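Local coordinates for protein transcription regulator (Haloarcula marismortui ATCC 43049, PDB 3CRJ) that probably acts as a TetR-family transcriptional repressor, binding cis-regulatory DNA through a predicted helix-turn-helix motif and regulating transcription as a DNA-binding factor, at residues 20-23 with 24-27; 63-66 with 67-71. All blocks are in the same frame, centred on the assembly; numbering follows the deposited sequence.

Contact 1. Residues 20-23 with 24-27; sequences MQAT and YRAL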
# COMPACT_ATOMS: atom_id res chain seq x y z
N MSE A 20 9.62 -0.49 -23.99
CA MSE A 20 9.39 -0.81 -22.59
C MSE A 20 10.57 -0.32 -21.74
O MSE A 20 10.39 0.32 -20.73
CB MSE A 20 9.14 -2.29 -22.37
CG MSE A 20 7.79 -2.80 -22.90
SE MSE A 20 6.15 -1.82 -22.35
CE MSE A 20 6.18 -0.30 -23.57
N GLN A 21 11.79 -0.60 -22.20
CA GLN A 21 12.98 -0.13 -21.50
C GLN A 21 13.04 1.39 -21.35
O GLN A 21 13.28 1.90 -20.27
CB GLN A 21 14.23 -0.69 -22.17
CG GLN A 21 14.46 -2.13 -21.82
CD GLN A 21 15.21 -2.87 -22.90
OE1 GLN A 21 14.70 -3.85 -23.44
NE2 GLN A 21 16.41 -2.41 -23.22
N ALA A 22 12.78 2.12 -22.43
CA ALA A 22 12.70 3.57 -22.37
C ALA A 22 11.71 3.96 -21.29
O ALA A 22 12.01 4.83 -20.46
CB ALA A 22 12.26 4.14 -23.70
N THR A 23 10.54 3.31 -21.29
CA THR A 23 9.49 3.56 -20.32
C THR A 23 10.01 3.42 -18.90
O THR A 23 9.96 4.38 -18.11
CB THR A 23 8.31 2.64 -20.55
OG1 THR A 23 8.06 2.58 -21.95
CG2 THR A 23 7.07 3.17 -19.85
N TYR A 24 10.54 2.24 -18.59
CA TYR A 24 11.20 2.05 -17.32
C TYR A 24 12.07 3.26 -16.99
O TYR A 24 11.89 3.87 -15.94
CB TYR A 24 12.03 0.79 -17.32
CG TYR A 24 12.87 0.64 -16.08
CD1 TYR A 24 12.45 -0.15 -15.02
CD2 TYR A 24 14.11 1.28 -15.98
CE1 TYR A 24 13.24 -0.29 -13.87
CE2 TYR A 24 14.91 1.15 -14.84
CZ TYR A 24 14.47 0.37 -13.79
OH TYR A 24 15.26 0.25 -12.67
N ARG A 25 12.99 3.63 -17.90
CA ARG A 25 13.96 4.70 -17.61
C ARG A 25 13.28 6.03 -17.36
O ARG A 25 13.70 6.79 -16.49
CB ARG A 25 15.02 4.84 -18.70
CG ARG A 25 16.11 3.78 -18.68
CD ARG A 25 17.28 4.18 -19.57
NE ARG A 25 16.91 4.33 -20.99
CZ ARG A 25 16.71 3.32 -21.84
NH1 ARG A 25 16.83 2.06 -21.44
NH2 ARG A 25 16.38 3.58 -23.09
N ALA A 26 12.21 6.29 -18.09
CA ALA A 26 11.55 7.59 -18.07
C ALA A 26 10.69 7.72 -16.81
O ALA A 26 10.73 8.77 -16.11
CB ALA A 26 10.72 7.76 -19.31
N LEU A 27 9.97 6.64 -16.49
CA LEU A 27 9.30 6.48 -15.19
C LEU A 27 10.26 6.61 -14.01
O LEU A 27 9.94 7.31 -13.06
CB LEU A 27 8.59 5.14 -15.09
CG LEU A 27 7.13 5.02 -15.44
CD1 LEU A 27 6.70 3.66 -14.97
CD2 LEU A 27 6.27 6.08 -14.78
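Tyr24 N donates to Met20 O at 2.9 Å with an N-H...O angle of 168°, the first of four i to i+4 bonds joining 20-23 to 24-27 in one continuous helix. The tyrosine's CB lies 3.4 Å from Gln21 O, but with CG anti to the backbone N (chi1 173°) the ring swings off the helix; the side chain also touches Phe65 and Leu106. At Arg25 the backbone N bonds to Gln21 O, while the side chain bends at chi3 and folds back along the preceding turn. One guanidinium face thereby comes over Gln21 O, 3.7 Å from NH1, and over Ala22 CA, 3.7 Å from NH2. NE forms a salt bridge with Glu43, tying helix 12-30 of the TetR-type N-terminal domain to helix 37-44, which belongs to the predicted helix-turn-helix. Ala26 N reaches Ala22 O at 2.8 Å, bent to 142°, and has a weak second bond to Thr23 O; its methyl carbon CB sits 3.4 Å from Ala22 O. Leu27 N takes the straighter approach, at 2.8 Å, to the O of Thr23, whose hydroxyl bonds back to Ile19 O one turn earlier, and the leucine's CB and CG stay beside that same Thr23 oxygen.

Contact 2. Residues 63-66 with 67-71; sequences AAFL and DYLLE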
# COMPACT_ATOMS: atom_id res chain seq x y z
N ALA A 63 -0.26 0.36 -19.51
CA ALA A 63 -0.91 -0.92 -19.29
C ALA A 63 0.05 -1.99 -19.80
O ALA A 63 0.34 -2.95 -19.09
CB ALA A 63 -2.24 -1.01 -20.00
N ALA A 64 0.57 -1.77 -21.01
CA ALA A 64 1.61 -2.63 -21.59
C ALA A 64 2.83 -2.77 -20.65
O ALA A 64 3.32 -3.89 -20.44
CB ALA A 64 2.02 -2.12 -22.95
N PHE A 65 3.27 -1.65 -20.07
CA PHE A 65 4.42 -1.65 -19.17
C PHE A 65 4.16 -2.47 -17.91
O PHE A 65 5.06 -3.15 -17.41
CB PHE A 65 4.86 -0.22 -18.80
CG PHE A 65 6.11 -0.17 -17.96
CD1 PHE A 65 7.37 -0.40 -18.53
CD2 PHE A 65 6.04 0.08 -16.59
CE1 PHE A 65 8.53 -0.37 -17.75
CE2 PHE A 65 7.21 0.12 -15.80
CZ PHE A 65 8.45 -0.11 -16.39
N LEU A 66 2.94 -2.42 -17.39
CA LEU A 66 2.60 -3.34 -16.32
C LEU A 66 2.74 -4.80 -16.80
O LEU A 66 3.44 -5.61 -16.16
CB LEU A 66 1.23 -3.03 -15.73
CG LEU A 66 1.24 -1.72 -14.91
CD1 LEU A 66 -0.15 -1.30 -14.47
CD2 LEU A 66 2.15 -1.82 -13.72
N ASP A 67 2.13 -5.13 -17.94
CA ASP A 67 2.21 -6.48 -18.51
C ASP A 67 3.65 -6.93 -18.65
O ASP A 67 3.98 -8.09 -18.38
CB ASP A 67 1.53 -6.56 -19.88
CG ASP A 67 0.04 -6.28 -19.80
OD1 ASP A 67 -0.52 -5.87 -20.84
OD2 ASP A 67 -0.57 -6.46 -18.70
N TYR A 68 4.48 -5.98 -19.06
CA TYR A 68 5.91 -6.18 -19.17
C TYR A 68 6.55 -6.53 -17.82
O TYR A 68 7.29 -7.49 -17.75
CB TYR A 68 6.55 -4.95 -19.82
CG TYR A 68 8.04 -4.87 -19.75
CD1 TYR A 68 8.84 -5.51 -20.69
CD2 TYR A 68 8.66 -4.09 -18.77
CE1 TYR A 68 10.24 -5.40 -20.64
CE2 TYR A 68 10.05 -3.98 -18.69
CZ TYR A 68 10.84 -4.63 -19.62
OH TYR A 68 12.22 -4.52 -19.55
N LEU A 69 6.25 -5.78 -16.77
CA LEU A 69 6.85 -6.07 -15.48
C LEU A 69 6.40 -7.44 -14.96
O LEU A 69 7.18 -8.15 -14.32
CB LEU A 69 6.55 -4.99 -14.44
CG LEU A 69 7.01 -3.56 -14.71
CD1 LEU A 69 6.68 -2.62 -13.54
CD2 LEU A 69 8.50 -3.48 -15.04
N LEU A 70 5.16 -7.82 -15.24
CA LEU A 70 4.69 -9.13 -14.82
C LEU A 70 5.46 -10.25 -15.51
O LEU A 70 5.80 -11.24 -14.88
CB LEU A 70 3.17 -9.27 -15.02
CG LEU A 70 2.50 -10.56 -14.52
CD1 LEU A 70 2.73 -10.69 -13.02
CD2 LEU A 70 1.00 -10.62 -14.86
N GLU A 71 5.75 -10.08 -16.80
CA GLU A 71 6.48 -11.11 -17.58
C GLU A 71 7.90 -11.28 -17.05
O GLU A 71 8.40 -12.40 -16.90
CB GLU A 71 6.55 -10.76 -19.07
CG GLU A 71 5.26 -10.82 -19.84
CD GLU A 71 5.45 -10.38 -21.29
OE1 GLU A 71 5.05 -9.24 -21.63
OE2 GLU A 71 6.01 -11.16 -22.10
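Phe65 meets Tyr68 and Leu69 one turn further along the same helix, and its ring provides most of the side-chain contact between 63-66 and 67-71. Its CB points away from the later segment, yet CG is anti to the backbone N and beside the carbonyl carbon (chi1 -175°), which swings the ring outward and slightly forward, beside the following turn. From CG the ring divides its contacts. Along one side CD1 and then CE1 approach Tyr68 CD2, the latter at 3.9 Å; on the other, CD2 comes near Leu69 CD1 and CE2 closes on that methyl at 3.6 Å. At the tip, CZ lies 3.6 Å from Leu69 CD2. Both leucine methyls thus reach the ring, and Leu69 CG stands over its face, 4.2 Å from the centroid and 25° off the normal, a CH-pi contact. The two aromatic planes are inclined by only 27°, but with centroids 5.7 Å apart they are slid past each other and barely overlap. Phe65 O accepts from Leu69 N and also lies at the edge of the Tyr68 ring, in its plane.

Elsewhere on the turn, Asp67 N bonds to Ala63 O at 3.0 Å, and the carboxylate folds back beside that carbonyl while forming a salt bridge to Arg126. Helix 58-78 therefore turns Phe65 and Tyr68 to helix 12-30, Leu66 and Leu69 to helix 104-115, and Leu66 and Leu70 to helix 121-148, as expected of the long connecting helix of the TetR fold, which joins the DNA-binding domain to the C-terminal regulatory domain.

Contact 1 precedes contact 2 along the chain, on helix 12-30 and helix 58-78 respectively, and their centres lie about 12 Å apart. The two patches touch directly. Phe65 CE1 comes within 3.4 Å of Tyr24 N and also packs on Met20 O, so its ring lies against helix 12-30 where a backbone bond closes a turn. Met20 CB lies 3.6 Å from Tyr68 CD1, and Leu27 CD1 is 3.7 Å from Phe65 CE2. Leu106 of helix 104-115 touches Tyr24, Leu27 and Leu69, adding a third helix to this junction. The predicted DNA-binding region is thus packed onto the connecting helix 58-78 and onto helix 104-115 of the C-terminal part, a probable route for coupling between domains, as in TetR relatives.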